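Local structure of GH3 beta-N-acetylglucosaminidase (Paenibacillaceae, 6K5J) at residues 140-145 with 209-214; 146-151 with 185-190; 196-201 with 231-236; 486-491 with 529-534. The protein catalyses the hydrolytic removal of terminal non-reducing N-acetylglucosamine residues from beta-linked substrates, as a member of glycoside hydrolase family 3. All blocks are in the same frame, centred on the assembly; numbering follows the deposited sequence.

Interaction 1. Residues 140-145 with 209-214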
# COMPACT_ATOMS: atom_id res chain seq x y z
N ILE A 140 7.59 -7.63 6.38
CA ILE A 140 8.22 -8.81 5.81
C ILE A 140 7.18 -9.92 5.84
O ILE A 140 6.84 -10.43 6.92
CB ILE A 140 9.49 -9.22 6.57
CG1 ILE A 140 10.53 -8.09 6.55
CG2 ILE A 140 10.11 -10.48 5.97
CD1 ILE A 140 11.55 -8.17 7.70
N ASN A 141 6.65 -10.29 4.67
CA ASN A 141 5.52 -11.22 4.60
C ASN A 141 6.05 -12.66 4.64
O ASN A 141 6.12 -13.37 3.63
CB ASN A 141 4.69 -10.97 3.34
CG ASN A 141 3.27 -11.49 3.48
OD1 ASN A 141 2.38 -10.77 3.95
ND2 ASN A 141 3.05 -12.73 3.06
N ASN A 142 6.46 -13.07 5.84
CA ASN A 142 6.95 -14.42 6.10
C ASN A 142 5.82 -15.39 6.43
O ASN A 142 6.08 -16.57 6.66
CB ASN A 142 7.94 -14.40 7.26
CG ASN A 142 7.29 -13.98 8.54
OD1 ASN A 142 6.79 -12.86 8.64
ND2 ASN A 142 7.23 -14.88 9.51
N ASN A 143 4.58 -14.90 6.48
CA ASN A 143 3.40 -15.74 6.72
C ASN A 143 2.51 -15.71 5.49
O ASN A 143 1.88 -14.68 5.22
CB ASN A 143 2.63 -15.24 7.94
CG ASN A 143 1.38 -16.04 8.21
OD1 ASN A 143 1.13 -17.08 7.58
ND2 ASN A 143 0.58 -15.58 9.16
N PRO A 144 2.39 -16.81 4.74
CA PRO A 144 1.58 -16.76 3.50
C PRO A 144 0.11 -16.50 3.76
O PRO A 144 -0.58 -16.01 2.86
CB PRO A 144 1.83 -18.13 2.85
CG PRO A 144 2.24 -19.04 3.99
CD PRO A 144 2.96 -18.15 4.99
N GLY A 145 -0.38 -16.79 4.97
CA GLY A 145 -1.73 -16.49 5.39
C GLY A 145 -2.01 -15.04 5.75
O GLY A 145 -3.17 -14.71 6.04
N ASP A 209 14.48 -8.92 16.40
CA ASP A 209 15.72 -8.23 16.06
C ASP A 209 16.26 -8.68 14.71
O ASP A 209 16.83 -7.87 13.96
CB ASP A 209 16.79 -8.49 17.13
CG ASP A 209 16.52 -7.74 18.42
OD1 ASP A 209 15.74 -6.78 18.40
OD2 ASP A 209 17.11 -8.13 19.45
N ARG A 210 16.12 -9.95 14.38
CA ARG A 210 16.72 -10.44 13.14
C ARG A 210 15.78 -10.35 11.95
O ARG A 210 16.25 -10.40 10.81
CB ARG A 210 17.18 -11.89 13.30
CG ARG A 210 16.08 -12.90 13.29
CD ARG A 210 16.64 -14.32 13.31
NE ARG A 210 15.77 -15.20 14.08
CZ ARG A 210 14.72 -15.83 13.58
NH1 ARG A 210 14.41 -15.71 12.29
NH2 ARG A 210 13.98 -16.60 14.36
N LEU A 211 14.48 -10.22 12.18
CA LEU A 211 13.54 -10.19 11.07
C LEU A 211 12.80 -8.85 11.04
O LEU A 211 13.24 -7.93 10.35
CB LEU A 211 12.57 -11.37 11.17
CG LEU A 211 11.79 -11.58 9.86
CD1 LEU A 211 12.74 -11.97 8.73
CD2 LEU A 211 10.69 -12.63 10.02
N GLU A 212 11.72 -8.74 11.83
CA GLU A 212 10.80 -7.59 11.78
C GLU A 212 11.54 -6.25 11.79
O GLU A 212 11.30 -5.39 10.94
CB GLU A 212 9.83 -7.66 12.96
CG GLU A 212 8.56 -8.49 12.73
CD GLU A 212 8.78 -10.00 12.76
OE1 GLU A 212 9.89 -10.45 13.11
OE2 GLU A 212 7.84 -10.75 12.43
N LEU A 213 12.43 -6.05 12.76
CA LEU A 213 13.05 -4.74 12.97
C LEU A 213 14.12 -4.39 11.94
O LEU A 213 14.42 -3.20 11.76
CB LEU A 213 13.66 -4.67 14.38
CG LEU A 213 12.62 -4.65 15.52
CD1 LEU A 213 13.29 -4.86 16.88
CD2 LEU A 213 11.84 -3.34 15.51
N ALA A 214 14.71 -5.39 11.28
CA ALA A 214 15.92 -5.15 10.48
C ALA A 214 15.72 -4.12 9.37
O ALA A 214 16.56 -3.22 9.24
CB ALA A 214 16.43 -6.49 9.92
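Ile140 reaches out of the loop after strand 132-133 and sets its CD1 methyl against Leu211, in the bend between helices 205-210 and 213-222. CD1 lies only 3.2 Å from Leu211 O, a tight approach, and 4.0 Å from Leu211 CG; the CG2 branch of Ile140 faces Leu211 CD1 at 4.1 Å. Isoleucine suits this place because both its branches can make apolar contacts with Leu211, while Ala158 and Val161 of helix 158-174 add apolar neighbours. Asn141 is the centre of an inverse gamma turn, closed by Asn142 N and Ile140 O, 2.9 Å apart. Asn142 comes back toward the bend: with CG lodged between the backbone N and carbonyl carbon (chi1 64°), its amide carbon CG lies 3.9 Å from Leu211 CD2. Its ND2 has polar partners elsewhere, Thr534 O and Asp189 OD1, so the leucine methyl covers an amide already engaged. Asn143 then makes an Asx turn, its OD1 taking Gly145 N at 3.0 Å from above the carbonyl plane. An alanine at Leu211 would probably leave a gap beside Ile140 and the amide of Asn142. Glu212 only borders the contact, and its carboxylate forms a salt bridge with Arg207. Leu211 O is itself occupied, accepting Ala214 N at 3.1 Å. The chemistry is thus apolar in the middle, with Asn142 ND2, the Glu212 carboxylate and Leu211 O each bonded elsewhere: van der Waals fit joins loop and bend, and Asn142 spends its ND2 on Thr534 and Asp189 rather than on the bend.

Interaction 2. Residues 146-151 with 185-190. With NAG (2-acetamido-2-deoxy-beta-D-glucopyranose), chain B.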
# COMPACT_ATOMS: atom_id res chain seq x y z
N ASN A 146 -1.02 -14.16 5.73
CA ASN A 146 -1.23 -12.78 6.15
C ASN A 146 -2.35 -12.14 5.33
O ASN A 146 -2.23 -12.04 4.10
CB ASN A 146 0.06 -11.97 6.01
CG ASN A 146 -0.05 -10.59 6.66
OD1 ASN A 146 -1.05 -9.88 6.50
ND2 ASN A 146 0.98 -10.21 7.41
N PRO A 147 -3.45 -11.72 5.96
CA PRO A 147 -4.61 -11.24 5.19
C PRO A 147 -4.57 -9.76 4.85
O PRO A 147 -5.47 -9.29 4.14
CB PRO A 147 -5.78 -11.52 6.14
CG PRO A 147 -5.18 -11.24 7.50
CD PRO A 147 -3.74 -11.78 7.41
N VAL A 148 -3.59 -9.00 5.33
CA VAL A 148 -3.58 -7.56 5.11
C VAL A 148 -2.32 -7.06 4.40
O VAL A 148 -2.38 -6.01 3.74
CB VAL A 148 -3.79 -6.80 6.45
CG1 VAL A 148 -2.68 -7.10 7.42
CG2 VAL A 148 -3.94 -5.29 6.22
N ILE A 149 -1.20 -7.78 4.48
CA ILE A 149 0.02 -7.34 3.80
C ILE A 149 0.11 -8.01 2.43
O ILE A 149 -0.24 -7.39 1.42
CB ILE A 149 1.26 -7.62 4.68
CG1 ILE A 149 1.08 -6.96 6.06
CG2 ILE A 149 2.56 -7.12 4.00
CD1 ILE A 149 0.82 -5.43 6.03
N GLY A 150 0.55 -9.27 2.37
CA GLY A 150 0.56 -9.96 1.09
C GLY A 150 1.50 -9.27 0.11
O GLY A 150 2.64 -8.94 0.46
N VAL A 151 1.01 -8.96 -1.10
CA VAL A 151 1.88 -8.37 -2.13
C VAL A 151 2.28 -6.93 -1.80
O VAL A 151 3.06 -6.31 -2.54
CB VAL A 151 1.23 -8.41 -3.53
CG1 VAL A 151 0.95 -9.86 -3.97
CG2 VAL A 151 -0.05 -7.56 -3.56
N PRO A 185 6.42 -2.12 14.62
CA PRO A 185 7.71 -2.74 14.27
C PRO A 185 7.64 -3.90 13.27
O PRO A 185 8.61 -4.64 13.15
CB PRO A 185 8.23 -3.25 15.63
CG PRO A 185 6.98 -3.61 16.38
CD PRO A 185 5.94 -2.58 15.94
N GLY A 186 6.53 -4.06 12.56
CA GLY A 186 6.48 -5.08 11.53
C GLY A 186 5.21 -5.90 11.56
O GLY A 186 4.99 -6.66 12.50
N HIS A 187 4.40 -5.77 10.51
CA HIS A 187 3.08 -6.38 10.40
C HIS A 187 3.09 -7.65 9.56
O HIS A 187 2.02 -8.24 9.35
CB HIS A 187 2.10 -5.35 9.80
CG HIS A 187 0.67 -5.48 10.25
ND1 HIS A 187 -0.02 -6.68 10.22
CD2 HIS A 187 -0.21 -4.55 10.68
CE1 HIS A 187 -1.26 -6.48 10.64
NE2 HIS A 187 -1.40 -5.20 10.93
N GLY A 188 4.25 -8.11 9.09
CA GLY A 188 4.30 -9.16 8.08
C GLY A 188 3.95 -10.55 8.58
O GLY A 188 3.55 -11.40 7.77
N ASP A 189 4.09 -10.80 9.87
CA ASP A 189 3.87 -12.13 10.44
C ASP A 189 2.41 -12.39 10.81
O ASP A 189 2.03 -13.55 11.00
CB ASP A 189 4.78 -12.32 11.67
CG ASP A 189 4.70 -13.71 12.30
OD1 ASP A 189 5.34 -14.64 11.78
OD2 ASP A 189 4.01 -13.87 13.34
N THR A 190 1.57 -11.35 10.84
CA THR A 190 0.24 -11.47 11.44
C THR A 190 -0.66 -12.37 10.61
O THR A 190 -0.75 -12.22 9.39
CB THR A 190 -0.42 -10.10 11.59
OG1 THR A 190 -0.53 -9.46 10.31
CG2 THR A 190 0.36 -9.22 12.56
C1 NAG B . -4.58 1.77 7.45
C2 NAG B . -3.43 0.99 6.76
C3 NAG B . -2.24 1.91 6.43
C4 NAG B . -2.70 3.19 5.75
C5 NAG B . -3.76 3.86 6.60
C6 NAG B . -4.30 5.15 6.02
C7 NAG B . -2.83 -1.37 7.19
C8 NAG B . -2.35 -2.35 8.23
N2 NAG B . -3.00 -0.11 7.61
O1 NAG B . -5.71 0.96 7.45
O3 NAG B . -1.31 1.23 5.60
O4 NAG B . -1.60 4.07 5.56
O5 NAG B . -4.87 2.96 6.72
O6 NAG B . -5.09 4.90 4.86
O7 NAG B . -3.03 -1.70 6.03
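This is a buried contact, part hydrogen-bonded and part apolar, in which Asn146 and its neighbours meet His187 to Thr190 where the loops after the adjacent parallel strands 132-133 and 178-184 come together in the TIM barrel. With CG anti to its backbone N (chi1 -170°), Asn146 extends its amide across to a type I turn. ND2 donates to Gly188 O at 2.9 Å and to His187 O at 3.0 Å; both acceptors lie in the amide plane. At the other end, OD1 receives Val148 N and Ile149 N, each at 2.9 Å, forming an Asx turn and the longer Asx motif. An alanine in place of Asn146 would probably leave all four backbone groups without these mates and let the loops drift apart. His187 crosses Val148 at about a right angle, CE1 being 3.6 Å from CG1. Its ND1 donates to Thr190 OG1 at 2.8 Å in the ring plane, and NE2 is bonded to Ser194 OG. The bound NAG's methyl C8 lies 3.9 Å from His187 CD2, and its O7 is 3.7 Å from Val148 CG2. Held through both nitrogens, the ring sets CD2 and NE2 beside the acetamido methyl, consistent with accommodating an N-acetyl sugar.

Interaction 3. Residues 196-201 with 231-236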
# COMPACT_ATOMS: atom_id res chain seq x y z
N HIS A 196 -9.67 -5.18 11.48
CA HIS A 196 -10.84 -5.88 12.01
C HIS A 196 -10.64 -6.45 13.40
O HIS A 196 -11.64 -6.72 14.08
CB HIS A 196 -11.25 -7.03 11.08
CG HIS A 196 -11.44 -6.61 9.66
ND1 HIS A 196 -12.27 -5.57 9.30
CD2 HIS A 196 -10.88 -7.06 8.51
CE1 HIS A 196 -12.23 -5.41 7.99
NE2 HIS A 196 -11.39 -6.30 7.49
N ALA A 197 -9.40 -6.66 13.83
CA ALA A 197 -9.09 -7.32 15.09
C ALA A 197 -7.81 -6.70 15.64
O ALA A 197 -7.21 -5.82 15.02
CB ALA A 197 -8.95 -8.83 14.88
N LEU A 198 -7.41 -7.17 16.82
CA LEU A 198 -6.16 -6.77 17.46
C LEU A 198 -5.17 -7.92 17.34
O LEU A 198 -5.16 -8.83 18.18
CB LEU A 198 -6.39 -6.41 18.93
CG LEU A 198 -5.22 -5.87 19.75
CD1 LEU A 198 -4.62 -4.62 19.10
CD2 LEU A 198 -5.70 -5.57 21.17
N PRO A 199 -4.32 -7.93 16.31
CA PRO A 199 -3.44 -9.08 16.09
C PRO A 199 -2.29 -9.09 17.08
O PRO A 199 -1.94 -8.08 17.69
CB PRO A 199 -2.92 -8.86 14.65
CG PRO A 199 -3.77 -7.72 14.07
CD PRO A 199 -4.16 -6.90 15.27
N THR A 200 -1.70 -10.27 17.23
CA THR A 200 -0.53 -10.49 18.07
C THR A 200 0.59 -11.08 17.24
O THR A 200 0.36 -11.99 16.43
CB THR A 200 -0.84 -11.43 19.24
OG1 THR A 200 -1.88 -10.86 20.05
CG2 THR A 200 0.41 -11.67 20.10
N VAL A 201 1.80 -10.56 17.42
CA VAL A 201 3.04 -11.19 16.95
C VAL A 201 3.75 -11.66 18.21
O VAL A 201 4.33 -10.84 18.93
CB VAL A 201 3.89 -10.21 16.13
CG1 VAL A 201 5.22 -10.86 15.73
CG2 VAL A 201 3.12 -9.76 14.89
N HIS A 231 -1.00 -1.37 14.59
CA HIS A 231 -1.97 -1.65 15.65
C HIS A 231 -1.91 -3.14 16.03
O HIS A 231 -2.89 -3.87 15.93
CB HIS A 231 -3.39 -1.30 15.23
CG HIS A 231 -3.61 0.13 14.83
ND1 HIS A 231 -2.94 1.19 15.41
CD2 HIS A 231 -4.46 0.67 13.93
CE1 HIS A 231 -3.36 2.32 14.86
NE2 HIS A 231 -4.29 2.03 13.97
N VAL A 232 -0.73 -3.57 16.48
CA VAL A 232 -0.45 -4.99 16.69
C VAL A 232 0.25 -5.15 18.04
O VAL A 232 1.08 -4.32 18.42
CB VAL A 232 0.41 -5.55 15.53
CG1 VAL A 232 0.91 -6.98 15.82
CG2 VAL A 232 -0.38 -5.50 14.21
N LEU A 233 -0.12 -6.20 18.78
CA LEU A 233 0.52 -6.51 20.06
C LEU A 233 1.84 -7.24 19.84
O LEU A 233 1.92 -8.19 19.05
CB LEU A 233 -0.39 -7.38 20.92
CG LEU A 233 -1.78 -6.82 21.17
CD1 LEU A 233 -2.70 -7.91 21.70
CD2 LEU A 233 -1.67 -5.67 22.16
N PHE A 234 2.87 -6.81 20.57
CA PHE A 234 4.19 -7.45 20.58
C PHE A 234 4.56 -7.74 22.03
O PHE A 234 5.29 -6.96 22.66
CB PHE A 234 5.25 -6.57 19.90
CG PHE A 234 5.00 -6.36 18.42
CD1 PHE A 234 4.13 -5.37 17.98
CD2 PHE A 234 5.64 -7.15 17.47
CE1 PHE A 234 3.88 -5.18 16.63
CE2 PHE A 234 5.40 -6.97 16.12
CZ PHE A 234 4.53 -5.98 15.70
N PRO A 235 4.09 -8.86 22.58
CA PRO A 235 4.36 -9.15 24.01
C PRO A 235 5.84 -9.23 24.38
O PRO A 235 6.16 -9.04 25.56
CB PRO A 235 3.67 -10.50 24.24
CG PRO A 235 3.38 -11.04 22.86
CD PRO A 235 3.18 -9.85 21.98
N ALA A 236 6.74 -9.51 23.44
CA ALA A 236 8.16 -9.51 23.79
C ALA A 236 8.68 -8.11 24.09
O ALA A 236 9.73 -7.97 24.73
CB ALA A 236 9.00 -10.13 22.66
O HOH W 1 6.43 -10.30 20.60
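Thr200 and Leu233 form a single parallel beta bridge between the loops that follow the neighbouring barrel strands 178-184 and 226-229. Leu233 supplies both bonds: its N donates to Pro199 O at 2.8 Å and its O accepts Val201 N at 2.9 Å, both nearly straight. Proline fits at 199: the bridge needs its carbonyl but no N-H, and the ring packs on Val232 CG2. On one flank, Leu198 crosses Leu233 at about a right angle, CG 3.8 Å from Leu233 CD1, and Thr200 OG1 touches the same methyl. On the other, Val201 lies side by side with Phe234, its CB 3.6 Å from ring atom CE2; its CG2, anti to the carbonyl carbon, also meets Val232 CG1 at 3.7 Å. Compact branched chains suit this close spacing. Farther out, Phe234 rests on Pro185 and Val232 on His187, tying the bridge to the preceding loop. His231 sends its ring away, fixed by Thr245 and by the 3-sulfinoalanine at position 269; its carbonyl O, buried without a polar partner, is 3.4 Å from Pro199 CD. At the far end one water donates to Val201 O at 2.7 Å and accepts from Ala236 N.

Interaction 4. Residues 486-491 with 529-534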
# COMPACT_ATOMS: atom_id res chain seq x y z
N ASN A 486 -1.88 -12.34 -4.49
CA ASN A 486 -0.93 -13.11 -3.69
C ASN A 486 -0.48 -14.35 -4.46
O ASN A 486 -1.31 -15.05 -5.05
CB ASN A 486 -1.52 -13.54 -2.34
CG ASN A 486 -1.68 -12.37 -1.37
OD1 ASN A 486 -1.33 -11.23 -1.69
ND2 ASN A 486 -2.23 -12.65 -0.20
N PRO A 487 0.82 -14.66 -4.47
CA PRO A 487 1.29 -15.86 -5.18
C PRO A 487 0.98 -17.14 -4.44
O PRO A 487 1.18 -18.22 -5.02
CB PRO A 487 2.81 -15.63 -5.27
CG PRO A 487 3.13 -14.87 -4.00
CD PRO A 487 1.93 -13.94 -3.81
N PHE A 488 0.48 -17.06 -3.21
CA PHE A 488 0.23 -18.23 -2.39
C PHE A 488 -1.02 -19.00 -2.82
O PHE A 488 -1.32 -20.05 -2.23
CB PHE A 488 0.14 -17.78 -0.92
CG PHE A 488 1.22 -16.78 -0.56
CD1 PHE A 488 2.56 -17.11 -0.68
CD2 PHE A 488 0.88 -15.49 -0.15
CE1 PHE A 488 3.57 -16.18 -0.38
CE2 PHE A 488 1.88 -14.56 0.16
CZ PHE A 488 3.21 -14.90 0.04
N ASP A 489 -1.73 -18.51 -3.84
CA ASP A 489 -2.84 -19.25 -4.43
C ASP A 489 -2.44 -20.68 -4.77
O ASP A 489 -3.26 -21.60 -4.67
CB ASP A 489 -3.33 -18.55 -5.70
CG ASP A 489 -4.16 -17.32 -5.42
OD1 ASP A 489 -4.32 -16.96 -4.24
OD2 ASP A 489 -4.65 -16.71 -6.39
N ILE A 490 -1.19 -20.89 -5.20
CA ILE A 490 -0.74 -22.22 -5.62
C ILE A 490 -0.95 -23.23 -4.50
O ILE A 490 -1.13 -24.43 -4.77
CB ILE A 490 0.73 -22.18 -6.07
CG1 ILE A 490 1.15 -23.52 -6.69
CG2 ILE A 490 1.66 -21.82 -4.92
CD1 ILE A 490 2.56 -23.52 -7.23
N ASN A 491 -0.89 -22.78 -3.23
CA ASN A 491 -1.06 -23.67 -2.08
C ASN A 491 -2.45 -24.29 -2.02
O ASN A 491 -2.62 -25.33 -1.38
CB ASN A 491 -0.79 -22.91 -0.77
CG ASN A 491 0.66 -22.54 -0.60
OD1 ASN A 491 1.53 -23.10 -1.26
ND2 ASN A 491 0.93 -21.60 0.30
N ALA A 529 8.80 -14.51 -1.40
CA ALA A 529 8.24 -14.81 -0.08
C ALA A 529 7.84 -16.27 -0.04
O ALA A 529 7.48 -16.85 -1.08
CB ALA A 529 7.02 -13.92 0.23
N PRO A 530 7.89 -16.91 1.13
CA PRO A 530 7.76 -18.36 1.19
C PRO A 530 6.32 -18.85 1.09
O PRO A 530 5.38 -18.19 1.52
CB PRO A 530 8.36 -18.71 2.55
CG PRO A 530 8.08 -17.50 3.40
CD PRO A 530 8.25 -16.33 2.44
N LEU A 531 6.18 -20.05 0.53
CA LEU A 531 4.87 -20.68 0.44
C LEU A 531 4.42 -21.28 1.76
O LEU A 531 3.24 -21.59 1.92
CB LEU A 531 4.89 -21.76 -0.64
CG LEU A 531 5.23 -21.30 -2.06
CD1 LEU A 531 5.14 -22.47 -3.03
CD2 LEU A 531 4.31 -20.17 -2.51
N THR A 532 5.34 -21.47 2.71
CA THR A 532 4.99 -21.88 4.06
C THR A 532 5.65 -20.94 5.05
O THR A 532 6.74 -20.42 4.81
CB THR A 532 5.39 -23.33 4.35
OG1 THR A 532 6.80 -23.48 4.14
CG2 THR A 532 4.64 -24.28 3.43
N VAL A 533 4.96 -20.71 6.17
CA VAL A 533 5.42 -19.72 7.14
C VAL A 533 6.83 -20.07 7.64
O VAL A 533 7.17 -21.25 7.84
CB VAL A 533 4.42 -19.62 8.30
CG1 VAL A 533 4.36 -20.93 9.11
CG2 VAL A 533 4.76 -18.44 9.21
N THR A 534 7.66 -19.04 7.80
CA THR A 534 8.99 -19.19 8.38
C THR A 534 9.01 -18.58 9.78
O THR A 534 8.21 -17.70 10.11
CB THR A 534 10.06 -18.54 7.50
OG1 THR A 534 9.83 -17.13 7.41
CG2 THR A 534 10.06 -19.15 6.10
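Phe488 lays the rim of its ring against residues 529-531: CZ is 3.9 Å from Ala529 CB, which lies in the ring plane at the edge, and CD1 is 4.0 Å from Leu531 CD2. Between them CE1 approaches Pro530 O to 3.3 Å. One face of the ring is covered by Pro487 CG, offset toward the rim, so the ring is packed both by its own turn and by the tail. Alanine suits its place, its one methyl meeting the ring edge. Leu531 buries the most surface here. Its CD2 also meets Ile490 CG2 at 3.9 Å, the two chains crossing at about a right angle, and its CB lies beside Asn491 OD1. Asn491 supplies the polar part: chi1 of -70° puts CG anti to the carbonyl carbon, and from there ND2 donates to Leu531 O at 2.8 Å on a lone pair in the carbonyl plane, though the acceptor is tilted from the amide plane and the bond is bent to 136°. The 3-10 turn that presents these side chains is closed by Asn491 N and Phe488 O, 2.9 Å apart. Phe488 also touches Asn141 and Pro144, Ala529 touches Met103 of helix 102-108, and Ile490 reaches strands 499-501 and 374-377. The contact therefore lies at the junction between the barrel and the sheet-containing C-terminal part, the two-domain build found in many family 3 glycoside hydrolases, with the C-terminal tail running across it.

Overall arrangement
Interactions 1 and 2 are the closest pair, centres 8 Å apart, and share the loop 140-151; Asn141 OD1 probably accepts Gly150 N at 2.8 Å. Interaction 3 follows 11 Å from interaction 2, where Phe234 CZ meets Gly186 O at 3.3 Å and Val232 CG2 meets His187 NE2 at 3.5 Å. Interaction 4 joins from the other part of the chain, its centre 14 Å from that of interaction 1, with Phe488 CD2 3.4 Å from Pro144 O; it does not touch interaction 3. Interaction 2 borders the bound NAG, which is hydrogen-bonded to Asp83, Arg152, Lys182, His183 and Asp268; the side chain of His231 lies about 7 Å from the sugar and that of Glu212 about 13 Å.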